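Local coordinates for phage-like element PBSX protein XkdM (Bacillus subtilis, PDB 2GUJ) that is of uncharacterised function but, as a member of the phage tail tube protein family, probably forms the tail tube of the defective phage-like particle PBSX, at residues V109-A114 and V130-E135; T53-T58 and F134-V139; Y85-A90 and T105-N110; G11-L16 and H25-E30; S97-E102 and P140-D145. All blocks are in the same frame, centred on the assembly; numbering follows the deposited sequence.

Interaction 1 of 5, residues V109-A114 and V130-E135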
# COMPACT_ATOMS: atom_id res chain seq x y z
N VAL B 109 0.70 -1.09 16.22
CA VAL B 109 1.17 -1.16 14.85
C VAL B 109 1.84 -2.53 14.87
O VAL B 109 2.33 -2.94 15.92
CB VAL B 109 2.25 -0.09 14.54
CG1 VAL B 109 2.51 0.75 15.79
CG2 VAL B 109 3.54 -0.76 14.06
N ASN B 110 1.87 -3.23 13.74
CA ASN B 110 2.47 -4.56 13.74
C ASN B 110 2.94 -5.06 12.38
O ASN B 110 2.13 -5.29 11.49
CB ASN B 110 1.46 -5.53 14.32
CG ASN B 110 1.81 -6.98 14.04
OD1 ASN B 110 2.98 -7.32 13.83
ND2 ASN B 110 0.80 -7.86 14.07
N PHE B 111 4.25 -5.23 12.23
CA PHE B 111 4.81 -5.73 10.97
C PHE B 111 5.09 -7.22 11.05
O PHE B 111 4.82 -7.86 12.06
CB PHE B 111 6.16 -5.09 10.63
CG PHE B 111 6.35 -3.75 11.22
CD1 PHE B 111 6.64 -3.60 12.58
CD2 PHE B 111 6.26 -2.62 10.41
CE1 PHE B 111 6.83 -2.33 13.13
CE2 PHE B 111 6.44 -1.35 10.94
CZ PHE B 111 6.73 -1.19 12.30
N ASP B 112 5.64 -7.76 9.97
CA ASP B 112 6.01 -9.16 9.91
C ASP B 112 7.47 -9.17 10.36
O ASP B 112 8.32 -8.49 9.76
CB ASP B 112 5.85 -9.70 8.48
CG ASP B 112 6.24 -11.17 8.35
OD1 ASP B 112 5.67 -12.04 9.05
OD2 ASP B 112 7.13 -11.48 7.53
N SER B 113 7.75 -9.91 11.42
CA SER B 113 9.09 -10.00 11.97
C SER B 113 10.14 -10.12 10.88
O SER B 113 10.96 -9.22 10.70
CB SER B 113 9.17 -11.21 12.88
OG SER B 113 8.10 -11.21 13.78
N ALA B 114 10.10 -11.25 10.18
CA ALA B 114 11.02 -11.54 9.10
C ALA B 114 11.28 -10.30 8.26
O ALA B 114 12.44 -9.92 8.03
CB ALA B 114 10.46 -12.64 8.21
N VAL B 130 8.10 -0.57 4.70
CA VAL B 130 7.54 -1.76 5.28
C VAL B 130 6.09 -1.60 5.65
O VAL B 130 5.68 -0.55 6.15
CB VAL B 130 8.30 -2.17 6.51
CG1 VAL B 130 7.95 -3.60 6.86
CG2 VAL B 130 9.79 -2.01 6.25
N PRO B 131 5.29 -2.63 5.37
CA PRO B 131 3.85 -2.63 5.67
C PRO B 131 3.65 -2.92 7.14
O PRO B 131 4.54 -3.48 7.77
CB PRO B 131 3.30 -3.74 4.78
CG PRO B 131 4.32 -3.82 3.64
CD PRO B 131 5.62 -3.70 4.40
N PHE B 132 2.51 -2.55 7.68
CA PHE B 132 2.25 -2.82 9.09
C PHE B 132 0.79 -2.58 9.34
O PHE B 132 0.13 -1.96 8.51
CB PHE B 132 3.13 -1.94 9.98
CG PHE B 132 2.71 -0.50 10.01
CD1 PHE B 132 1.54 -0.11 10.66
CD2 PHE B 132 3.49 0.48 9.40
CE1 PHE B 132 1.15 1.22 10.69
CE2 PHE B 132 3.11 1.82 9.43
CZ PHE B 132 1.93 2.19 10.08
N THR B 133 0.26 -3.04 10.46
CA THR B 133 -1.15 -2.80 10.68
C THR B 133 -1.49 -2.46 12.11
O THR B 133 -1.56 -3.33 12.98
CB THR B 133 -2.02 -4.01 10.27
OG1 THR B 133 -1.84 -5.07 11.22
CG2 THR B 133 -1.63 -4.50 8.88
N PHE B 134 -1.70 -1.17 12.34
CA PHE B 134 -2.04 -0.69 13.67
C PHE B 134 -3.48 -1.07 13.97
O PHE B 134 -4.23 -1.37 13.06
CB PHE B 134 -1.88 0.82 13.73
CG PHE B 134 -2.76 1.57 12.78
CD1 PHE B 134 -2.49 1.58 11.41
CD2 PHE B 134 -3.86 2.26 13.25
CE1 PHE B 134 -3.30 2.28 10.54
CE2 PHE B 134 -4.68 2.96 12.39
CZ PHE B 134 -4.40 2.97 11.03
N GLU B 135 -3.86 -1.06 15.24
CA GLU B 135 -5.22 -1.41 15.62
C GLU B 135 -5.95 -0.21 16.18
O GLU B 135 -7.11 -0.30 16.57
CB GLU B 135 -5.22 -2.53 16.67
CG GLU B 135 -5.71 -3.87 16.16
CD GLU B 135 -4.98 -4.30 14.90
OE1 GLU B 135 -5.40 -3.86 13.80
OE2 GLU B 135 -3.99 -5.08 15.01
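F111 and F132 set the geometry here: their side chains lie next to each other and point the same way into the protein interior, with ring planes turned 71° apart and centroids 5.6 Å from one another. The rings meet obliquely. F111 reaches across with one flank of its ring, CD2 and CE2, which packs on the CB of F132, while the same CD2 lies 4.1 Å from CG1 of V130. The carbonyl oxygen of P131 comes up to the edge of the F111 ring, near its plane, so the one flank of the ring meets both backbone and side chains of 130-132. F132 holds CG in the crowded position between its backbone N and carbonyl carbon (chi1 73°), which brings the ring against both F111 and V109. V109 crosses it obliquely, CB standing 3.9 Å from CD1 of F132, and then meets the CB of F134.

The two chains run roughly antiparallel, and a single backbone hydrogen bond joins them, from T133 N to N110 O at 3.1 Å. It is bent, 146° at the hydrogen, and the donor sits above the carbonyl plane. F132 CA makes a CH...O contact with the same oxygen.

The apolar packing continues into the neighbouring elements. F111 meets F86 edge-to-face and also touches F63 and I116, while F132 packs on A61, so the link between strand 103-109 and helix 113-117 is sealed against strands 57-63 and 129-132.

Interaction 2 of 5, residues T53-T58 and F134-V139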
# COMPACT_ATOMS: atom_id res chain seq x y z
N THR B 53 -13.04 2.27 20.19
CA THR B 53 -11.61 2.01 20.26
C THR B 53 -11.15 1.51 18.89
O THR B 53 -10.08 0.92 18.75
CB THR B 53 -11.28 0.95 21.34
OG1 THR B 53 -11.94 1.30 22.57
CG2 THR B 53 -9.78 0.89 21.61
N GLY B 54 -11.98 1.76 17.88
CA GLY B 54 -11.66 1.35 16.53
C GLY B 54 -10.40 2.02 16.01
O GLY B 54 -9.33 1.92 16.62
N ALA B 55 -10.53 2.71 14.89
CA ALA B 55 -9.39 3.39 14.27
C ALA B 55 -8.35 2.36 13.88
O ALA B 55 -7.15 2.63 13.85
CB ALA B 55 -8.80 4.41 15.23
N ASN B 56 -8.82 1.16 13.60
CA ASN B 56 -7.96 0.06 13.18
C ASN B 56 -7.62 0.39 11.75
O ASN B 56 -8.39 1.10 11.09
CB ASN B 56 -8.78 -1.20 13.14
CG ASN B 56 -9.94 -1.07 12.18
OD1 ASN B 56 -9.76 -0.96 10.96
ND2 ASN B 56 -11.14 -1.06 12.73
N GLY B 57 -6.51 -0.13 11.24
CA GLY B 57 -6.17 0.14 9.86
C GLY B 57 -4.89 -0.47 9.34
O GLY B 57 -4.25 -1.29 10.01
N THR B 58 -4.51 -0.08 8.13
CA THR B 58 -3.28 -0.57 7.54
C THR B 58 -2.38 0.61 7.26
O THR B 58 -2.75 1.75 7.51
CB THR B 58 -3.51 -1.30 6.22
OG1 THR B 58 -4.49 -2.33 6.42
CG2 THR B 58 -2.21 -1.94 5.75
N PHE B 134 -1.70 -1.17 12.34
CA PHE B 134 -2.04 -0.69 13.67
C PHE B 134 -3.48 -1.07 13.97
O PHE B 134 -4.23 -1.37 13.06
CB PHE B 134 -1.88 0.82 13.73
CG PHE B 134 -2.76 1.57 12.78
CD1 PHE B 134 -2.49 1.58 11.41
CD2 PHE B 134 -3.86 2.26 13.25
CE1 PHE B 134 -3.30 2.28 10.54
CE2 PHE B 134 -4.68 2.96 12.39
CZ PHE B 134 -4.40 2.97 11.03
N GLU B 135 -3.86 -1.06 15.24
CA GLU B 135 -5.22 -1.41 15.62
C GLU B 135 -5.95 -0.21 16.18
O GLU B 135 -7.11 -0.30 16.57
CB GLU B 135 -5.22 -2.53 16.67
CG GLU B 135 -5.71 -3.87 16.16
CD GLU B 135 -4.98 -4.30 14.90
OE1 GLU B 135 -5.40 -3.86 13.80
OE2 GLU B 135 -3.99 -5.08 15.01
N ASP B 136 -5.25 0.92 16.25
CA ASP B 136 -5.85 2.15 16.75
C ASP B 136 -4.83 3.27 16.62
O ASP B 136 -3.63 3.03 16.72
CB ASP B 136 -6.27 1.98 18.21
CG ASP B 136 -7.03 3.17 18.71
OD1 ASP B 136 -6.64 4.29 18.34
OD2 ASP B 136 -8.00 3.00 19.47
N PHE B 137 -5.31 4.48 16.38
CA PHE B 137 -4.46 5.64 16.20
C PHE B 137 -4.87 6.72 17.18
O PHE B 137 -5.94 6.63 17.77
CB PHE B 137 -4.58 6.13 14.77
CG PHE B 137 -5.47 7.32 14.60
CD1 PHE B 137 -4.93 8.59 14.64
CD2 PHE B 137 -6.83 7.17 14.37
CE1 PHE B 137 -5.72 9.71 14.44
CE2 PHE B 137 -7.63 8.28 14.17
CZ PHE B 137 -7.07 9.55 14.21
N ASP B 138 -4.05 7.75 17.34
CA ASP B 138 -4.36 8.78 18.33
C ASP B 138 -3.53 10.07 18.15
O ASP B 138 -2.42 10.04 17.63
CB ASP B 138 -4.09 8.19 19.72
CG ASP B 138 -4.69 9.01 20.83
OD1 ASP B 138 -4.56 10.25 20.80
OD2 ASP B 138 -5.27 8.39 21.75
N VAL B 139 -4.07 11.20 18.61
CA VAL B 139 -3.36 12.47 18.53
C VAL B 139 -3.58 13.13 19.88
O VAL B 139 -4.27 14.13 19.98
CB VAL B 139 -3.95 13.35 17.43
CG1 VAL B 139 -3.18 14.64 17.33
CG2 VAL B 139 -3.93 12.60 16.11
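This is a partly buried contact between the loop entering strand 57-63, with the strand's first residues, and the bend entering strand 136-138, with that strand. One backbone hydrogen bond spans it, G57 N to F134 O at 3.2 Å and fairly straight (161°), with the donor above the carbonyl plane. The same two residues also meet through the ring of F134, which turns back beneath the loop: G57 CA lies over its face, 3.9 Å from the centroid, a CH-pi contact. T58 O comes to the edge of the ring, near its plane. Further along, A55 directs its methyl at the edge of the F137 ring, CB to CD2 3.5 Å, and its carbonyl oxygen accepts a CH...O contact from D136 CA. D136 has CG anti to its backbone N (chi1 -173°), which turns the carboxylate toward the T53-G54 backbone, without a bond there; its salt bridge is to R46 of helix 44-47. F134 and F137 both go on to touch L106 of strand 103-109. F134 from the bend and F137 from strand 136-138 pack against the loop at one side of the curled antiparallel sheet, an arrangement consistent with the phage barrel clan to which the tail tube family belongs.

Interaction 3 of 5, residues Y85-A90 and T105-N110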
# COMPACT_ATOMS: atom_id res chain seq x y z
N TYR B 85 3.62 -6.50 19.13
CA TYR B 85 2.88 -5.27 18.96
C TYR B 85 3.68 -4.08 19.44
O TYR B 85 3.84 -3.88 20.65
CB TYR B 85 1.59 -5.29 19.77
CG TYR B 85 0.46 -6.10 19.19
CD1 TYR B 85 0.17 -6.07 17.83
CD2 TYR B 85 -0.37 -6.84 20.02
CE1 TYR B 85 -0.92 -6.77 17.31
CE2 TYR B 85 -1.46 -7.54 19.51
CZ TYR B 85 -1.72 -7.50 18.16
OH TYR B 85 -2.78 -8.20 17.64
N PHE B 86 4.20 -3.28 18.52
CA PHE B 86 4.95 -2.10 18.92
C PHE B 86 4.00 -0.90 18.91
O PHE B 86 2.92 -0.95 18.30
CB PHE B 86 6.11 -1.83 17.95
CG PHE B 86 6.60 -3.05 17.22
CD1 PHE B 86 5.73 -3.83 16.46
CD2 PHE B 86 7.95 -3.38 17.24
CE1 PHE B 86 6.20 -4.92 15.73
CE2 PHE B 86 8.43 -4.48 16.51
CZ PHE B 86 7.55 -5.25 15.75
N THR B 87 4.39 0.16 19.60
CA THR B 87 3.58 1.37 19.66
C THR B 87 4.39 2.46 18.96
O THR B 87 5.41 2.91 19.48
CB THR B 87 3.32 1.79 21.10
OG1 THR B 87 2.31 0.93 21.64
CG2 THR B 87 2.88 3.26 21.17
N LEU B 88 3.91 2.90 17.80
CA LEU B 88 4.62 3.91 17.03
C LEU B 88 4.18 5.32 17.39
O LEU B 88 3.06 5.74 17.07
CB LEU B 88 4.42 3.64 15.53
CG LEU B 88 5.25 4.58 14.64
CD1 LEU B 88 5.28 4.11 13.19
CD2 LEU B 88 4.66 5.98 14.74
N GLN B 89 5.07 6.07 18.03
CA GLN B 89 4.72 7.43 18.43
C GLN B 89 5.52 8.51 17.72
O GLN B 89 6.63 8.85 18.13
CB GLN B 89 4.87 7.56 19.95
CG GLN B 89 4.15 8.76 20.50
CD GLN B 89 4.13 8.76 22.01
OE1 GLN B 89 3.62 9.70 22.64
NE2 GLN B 89 4.69 7.71 22.62
N ALA B 90 4.94 9.06 16.66
CA ALA B 90 5.61 10.08 15.86
C ALA B 90 5.00 11.47 15.96
O ALA B 90 4.11 11.72 16.78
CB ALA B 90 5.65 9.65 14.38
N THR B 105 0.12 8.70 17.94
CA THR B 105 0.60 7.40 18.34
C THR B 105 -0.23 6.41 17.55
O THR B 105 -1.35 6.72 17.15
CB THR B 105 0.41 7.16 19.83
OG1 THR B 105 -0.91 6.68 20.07
CG2 THR B 105 0.65 8.45 20.62
N LEU B 106 0.32 5.24 17.28
CA LEU B 106 -0.40 4.20 16.55
C LEU B 106 -0.38 2.98 17.41
O LEU B 106 0.59 2.21 17.40
CB LEU B 106 0.26 3.89 15.21
CG LEU B 106 -0.08 4.87 14.09
CD1 LEU B 106 -1.59 5.01 13.98
CD2 LEU B 106 0.54 6.21 14.38
N TYR B 107 -1.45 2.78 18.15
CA TYR B 107 -1.52 1.63 19.02
C TYR B 107 -1.53 0.35 18.23
O TYR B 107 -2.19 0.24 17.21
CB TYR B 107 -2.75 1.71 19.91
CG TYR B 107 -2.79 2.99 20.68
CD1 TYR B 107 -1.60 3.61 21.10
CD2 TYR B 107 -3.99 3.62 20.96
CE1 TYR B 107 -1.63 4.82 21.78
CE2 TYR B 107 -4.03 4.83 21.64
CZ TYR B 107 -2.84 5.42 22.04
OH TYR B 107 -2.87 6.65 22.66
N ASP B 108 -0.72 -0.58 18.71
CA ASP B 108 -0.57 -1.88 18.12
C ASP B 108 -0.20 -1.97 16.66
O ASP B 108 -0.73 -2.82 15.94
CB ASP B 108 -1.81 -2.71 18.40
CG ASP B 108 -1.66 -3.54 19.66
OD1 ASP B 108 -1.11 -3.02 20.66
OD2 ASP B 108 -2.08 -4.71 19.63
N VAL B 109 0.70 -1.09 16.22
CA VAL B 109 1.17 -1.16 14.85
C VAL B 109 1.84 -2.53 14.87
O VAL B 109 2.33 -2.94 15.92
CB VAL B 109 2.25 -0.09 14.54
CG1 VAL B 109 2.51 0.75 15.79
CG2 VAL B 109 3.54 -0.76 14.06
N ASN B 110 1.87 -3.23 13.74
CA ASN B 110 2.47 -4.56 13.74
C ASN B 110 2.94 -5.06 12.38
O ASN B 110 2.13 -5.29 11.49
CB ASN B 110 1.46 -5.53 14.32
CG ASN B 110 1.81 -6.98 14.04
OD1 ASN B 110 2.98 -7.32 13.83
ND2 ASN B 110 0.80 -7.86 14.07
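Strands 86-92 and 103-109 run antiparallel, but the register slips by one residue between the F86-V109 and L88-L106 pairs, making a beta bulge where the second strand turns its corner at Y107 and D108. The best of the backbone bonds is L106 N to L88 O, 2.8 Å but bent to 134°; the return bond from L88 N to L106 O is weak, as is F86 N to V109 O. A type II turn from L106 to V109 takes up the extra residue and delivers V109 to the same face as L88 and L106.

On that face L88, with CG anti to its backbone N (chi1 -174°), lies alongside L106, the two CD2 methyls 4.1 Å apart. V109 adds its CG1 against the CB of L88, at 3.5 Å. This is the buried face of a beta-hairpin in the curled antiparallel sheet, where I26 and F29 of strand 21-33 come to meet the leucines. Towards the other face Q89, extended beyond CG, runs side by side with T105 and lays its CG 3.5 Å from the threonine CG2.

At the hairpin's open end the Y85 ring is more exposed. The D108 side chain crosses over one of its faces, CB 4.3 Å from the centroid in a CH-pi contact, while N110 brings its CB to the ring edge.

Interaction 4 of 5, residues G11-L16 and H25-E30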
# COMPACT_ATOMS: atom_id res chain seq x y z
N GLY B 11 2.86 11.04 9.37
CA GLY B 11 3.64 11.93 10.20
C GLY B 11 5.15 11.76 10.05
O GLY B 11 5.65 10.66 9.83
N LYS B 12 5.86 12.87 10.18
CA LYS B 12 7.32 12.88 10.09
C LYS B 12 7.95 12.14 11.27
O LYS B 12 7.25 11.65 12.16
CB LYS B 12 7.82 14.32 10.06
CG LYS B 12 8.11 14.92 8.68
CD LYS B 12 9.58 14.73 8.31
CE LYS B 12 10.07 15.70 7.24
NZ LYS B 12 11.54 15.58 7.09
N GLU B 13 9.27 12.09 11.26
CA GLU B 13 10.10 11.43 12.27
C GLU B 13 9.39 10.93 13.51
O GLU B 13 8.78 11.70 14.24
CB GLU B 13 11.24 12.37 12.67
CG GLU B 13 12.02 12.89 11.48
CD GLU B 13 13.53 12.88 11.69
OE1 GLU B 13 14.24 13.28 10.75
OE2 GLU B 13 14.00 12.47 12.78
N GLY B 14 9.50 9.62 13.75
CA GLY B 14 8.86 9.01 14.91
C GLY B 14 9.65 7.86 15.51
O GLY B 14 10.65 7.42 14.94
N ARG B 15 9.21 7.38 16.67
CA ARG B 15 9.87 6.28 17.35
C ARG B 15 8.85 5.24 17.82
O ARG B 15 7.79 5.61 18.34
CB ARG B 15 10.65 6.81 18.56
CG ARG B 15 11.93 7.59 18.22
CD ARG B 15 11.66 9.00 17.72
NE ARG B 15 12.75 9.45 16.85
CZ ARG B 15 12.90 10.70 16.41
NH1 ARG B 15 12.02 11.63 16.75
NH2 ARG B 15 13.93 11.00 15.61
N LEU B 16 9.15 3.95 17.65
CA LEU B 16 8.20 2.90 18.09
C LEU B 16 8.76 2.16 19.31
O LEU B 16 9.91 1.72 19.31
CB LEU B 16 7.93 1.90 16.96
CG LEU B 16 9.01 0.84 16.73
CD1 LEU B 16 8.56 -0.19 15.70
CD2 LEU B 16 10.27 1.54 16.28
N HIS B 25 14.29 4.41 15.11
CA HIS B 25 13.91 5.78 14.84
C HIS B 25 13.36 5.75 13.43
O HIS B 25 14.08 6.00 12.47
CB HIS B 25 15.13 6.70 14.92
CG HIS B 25 15.66 6.84 16.31
ND1 HIS B 25 16.65 7.74 16.65
CD2 HIS B 25 15.32 6.22 17.47
CE1 HIS B 25 16.89 7.67 17.95
NE2 HIS B 25 16.09 6.75 18.47
N ILE B 26 12.08 5.41 13.34
CA ILE B 26 11.41 5.32 12.05
C ILE B 26 11.07 6.69 11.48
O ILE B 26 10.48 7.54 12.15
CB ILE B 26 10.13 4.49 12.17
CG1 ILE B 26 9.40 4.49 10.83
CG2 ILE B 26 9.26 5.04 13.29
CD1 ILE B 26 8.83 3.14 10.47
N LYS B 27 11.44 6.90 10.22
CA LYS B 27 11.18 8.18 9.57
C LYS B 27 9.77 8.26 9.02
O LYS B 27 8.82 7.77 9.63
CB LYS B 27 12.17 8.41 8.45
CG LYS B 27 13.00 9.67 8.63
CD LYS B 27 13.84 9.60 9.89
CE LYS B 27 14.87 10.71 9.91
NZ LYS B 27 15.70 10.71 11.15
N THR B 28 9.63 8.88 7.85
CA THR B 28 8.33 9.01 7.23
C THR B 28 7.51 7.74 7.34
O THR B 28 8.00 6.62 7.13
CB THR B 28 8.48 9.37 5.76
OG1 THR B 28 7.19 9.32 5.13
CG2 THR B 28 9.41 8.36 5.06
N PHE B 29 6.24 7.92 7.66
CA PHE B 29 5.29 6.83 7.78
C PHE B 29 3.94 7.39 7.38
O PHE B 29 3.69 8.58 7.57
CB PHE B 29 5.27 6.31 9.22
CG PHE B 29 4.20 6.92 10.07
CD1 PHE B 29 2.90 6.44 10.01
CD2 PHE B 29 4.48 8.01 10.88
CE1 PHE B 29 1.89 7.04 10.75
CE2 PHE B 29 3.48 8.62 11.63
CZ PHE B 29 2.17 8.14 11.56
N GLU B 30 3.08 6.55 6.82
CA GLU B 30 1.76 7.00 6.41
C GLU B 30 0.75 5.86 6.54
O GLU B 30 0.85 4.86 5.84
CB GLU B 30 1.79 7.49 4.96
CG GLU B 30 0.44 7.98 4.43
CD GLU B 30 0.46 8.22 2.92
OE1 GLU B 30 0.61 7.24 2.15
OE2 GLU B 30 0.31 9.40 2.50
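The carboxylate of E13 carries the charged contact: OE2 forms a salt bridge with K27 NZ at 2.9 Å, and within its own segment it also takes R15 NH2 at 3.2 Å. One oxygen is thus shared between two cations, and both of its hydrogen bonds are weak. E13 and K27 lie side by side and point the same way, each chain bent at chi2, which folds the glutamate tip back over the neighbouring strand. R15, also bent at chi2 (76°), crosses H25 obliquely: its NE stands over one face of the imidazole, 3.9 Å from CG, with the guanidinium and ring planes nearly perpendicular at 85°.

Beneath them two backbone hydrogen bonds join the chains. G14 N donates to I26 O at 2.8 Å, nearly along the C=O axis, and G11 N to F29 O; between the two bonds the first chain turns a corner at K12 and E13. On the buried face the F29 ring lies under G11, whose N is over it, and I26 CG2 packs on the G14 backbone.

Further out, H25 NE2 is hydrogen-bonded to E22 OE1, and K27 makes a cation-pi contact with Y64. Two cations on one carboxylate should keep E13 ionised and offset the repulsion between R15 and K27, whose NH2 and NZ are 4.8 Å apart.

Interaction 5 of 5, residues S97-E102 and P140-D145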
# COMPACT_ATOMS: atom_id res chain seq x y z
N SER B 97 -2.69 22.14 8.91
CA SER B 97 -2.50 22.80 10.20
C SER B 97 -3.81 23.31 10.79
O SER B 97 -3.87 24.45 11.27
CB SER B 97 -1.51 23.96 10.07
OG SER B 97 -1.23 24.55 11.34
N GLY B 98 -4.85 22.49 10.74
CA GLY B 98 -6.12 22.89 11.29
C GLY B 98 -5.94 23.45 12.69
O GLY B 98 -6.80 24.18 13.18
N ARG B 99 -4.81 23.12 13.31
CA ARG B 99 -4.50 23.59 14.66
C ARG B 99 -3.04 24.02 14.74
O ARG B 99 -2.74 25.21 14.84
CB ARG B 99 -4.78 22.49 15.70
CG ARG B 99 -6.26 22.25 15.95
CD ARG B 99 -6.70 20.83 15.58
NE ARG B 99 -6.44 19.86 16.64
CZ ARG B 99 -6.77 18.57 16.57
NH1 ARG B 99 -7.36 18.09 15.49
NH2 ARG B 99 -6.50 17.75 17.58
N GLY B 100 -2.14 23.04 14.70
CA GLY B 100 -0.72 23.31 14.77
C GLY B 100 0.04 22.03 14.51
O GLY B 100 0.01 21.52 13.39
N THR B 101 0.72 21.50 15.52
CA THR B 101 1.46 20.23 15.37
C THR B 101 1.43 19.38 16.64
O THR B 101 1.98 19.74 17.68
CB THR B 101 2.92 20.48 14.96
OG1 THR B 101 2.95 21.04 13.65
CG2 THR B 101 3.69 19.16 14.95
N GLU B 102 0.78 18.22 16.52
CA GLU B 102 0.61 17.30 17.63
C GLU B 102 1.26 15.93 17.40
O GLU B 102 1.62 15.58 16.27
CB GLU B 102 -0.89 17.10 17.90
CG GLU B 102 -1.75 18.37 17.89
CD GLU B 102 -2.86 18.33 16.84
OE1 GLU B 102 -2.52 18.38 15.63
OE2 GLU B 102 -4.05 18.21 17.21
N PRO B 140 -2.98 12.56 20.93
CA PRO B 140 -3.04 12.98 22.33
C PRO B 140 -2.60 14.37 22.76
O PRO B 140 -3.34 15.04 23.47
CB PRO B 140 -2.21 11.92 23.02
CG PRO B 140 -1.12 11.71 22.04
CD PRO B 140 -1.89 11.58 20.74
N GLU B 141 -1.42 14.80 22.35
CA GLU B 141 -0.94 16.10 22.78
C GLU B 141 -0.49 16.98 21.64
O GLU B 141 -0.30 16.50 20.53
CB GLU B 141 0.20 15.91 23.78
CG GLU B 141 1.34 15.03 23.25
CD GLU B 141 2.19 14.42 24.37
OE1 GLU B 141 2.76 15.19 25.18
OE2 GLU B 141 2.30 13.17 24.42
N LYS B 142 -0.33 18.28 21.90
CA LYS B 142 0.11 19.16 20.84
C LYS B 142 1.60 19.04 20.71
O LYS B 142 2.08 18.00 20.25
CB LYS B 142 -0.33 20.60 21.10
CG LYS B 142 -1.77 20.83 20.63
CD LYS B 142 -2.11 22.28 20.38
CE LYS B 142 -3.43 22.38 19.63
NZ LYS B 142 -3.87 23.79 19.42
N LEU B 143 2.36 20.06 21.08
CA LEU B 143 3.82 19.95 20.96
C LEU B 143 4.57 21.23 21.28
O LEU B 143 4.04 22.34 21.14
CB LEU B 143 4.19 19.50 19.54
CG LEU B 143 5.25 18.39 19.40
CD1 LEU B 143 6.61 18.91 19.84
CD2 LEU B 143 4.84 17.17 20.22
N SER B 144 5.83 21.04 21.70
CA SER B 144 6.76 22.11 22.06
C SER B 144 6.03 23.42 22.31
O SER B 144 6.26 24.43 21.64
CB SER B 144 7.81 22.27 20.96
OG SER B 144 9.00 22.86 21.47
N ASP B 145 5.12 23.38 23.28
CA ASP B 145 4.31 24.52 23.67
C ASP B 145 5.04 25.85 23.58
O ASP B 145 6.17 25.98 24.05
CB ASP B 145 3.82 24.31 25.10
CG ASP B 145 3.39 22.88 25.35
OD1 ASP B 145 2.48 22.41 24.65
OD2 ASP B 145 3.97 22.24 26.25
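The best-held polar atom of the two segments appears to be E102 OE2, with one partner among them, R99 NH2 of the same loop, in a salt bridge modelled at 2.5 Å. That distance deserves caution, because OE2 is crowded in the model. The arginine gets there by bending at chi2 and chi3, so its guanidinium folds back on E102, whose own chain bends at chi2 (121°) and turns its carboxylate off toward the arginine.

Across to the second segment, 140-145, the contact is made by carbon. K142, extended beyond CG, runs past E102 with CG to CG 3.7 Å, and its ammonium ends near R99, NZ 4.0 Å from the arginine CB. The charges do not meet: K142 NZ is 6.0 Å from E102 OE2. The backbones come close as well, E102 CA pointing a nearly straight CH...O contact (163° at the hydrogen) at K142 O, 3.1 Å away.

Neither segment has regular structure. The first is the loop connecting strands 86-92 and 103-109, the second the tail that follows strand 136-138, and they meet at the surface, where the centre of the contact lies about 17 Å from the centre of the chain. L143 directs its CB at the T101 carbonyl. Closer to the sheet, backbone hydrogen bonds tie E102 to L92 and E141 to R103, and E141 lays its side chain on Q89.

In the fold
Interaction 1 is the most buried, an aromatic contact; interactions 2, 3 and 4 are partly buried, and interaction 5 lies at the surface. Interactions 3 and 4 are both hairpin pairings and meet where strand 86-92 lies beside strand 14-18, but charges line the outer side of interaction 4, whereas leucine and valine fill the inner side of interaction 3. Interactions 1 and 2 share F134 and E135, and both touch interaction 3, so strand 103-109 is common ground. Interaction 5 touches interactions 2 and 3 at its edge, through V139 on E102 and T105 on P140, while its centre lies about 26 Å from that of interaction 1.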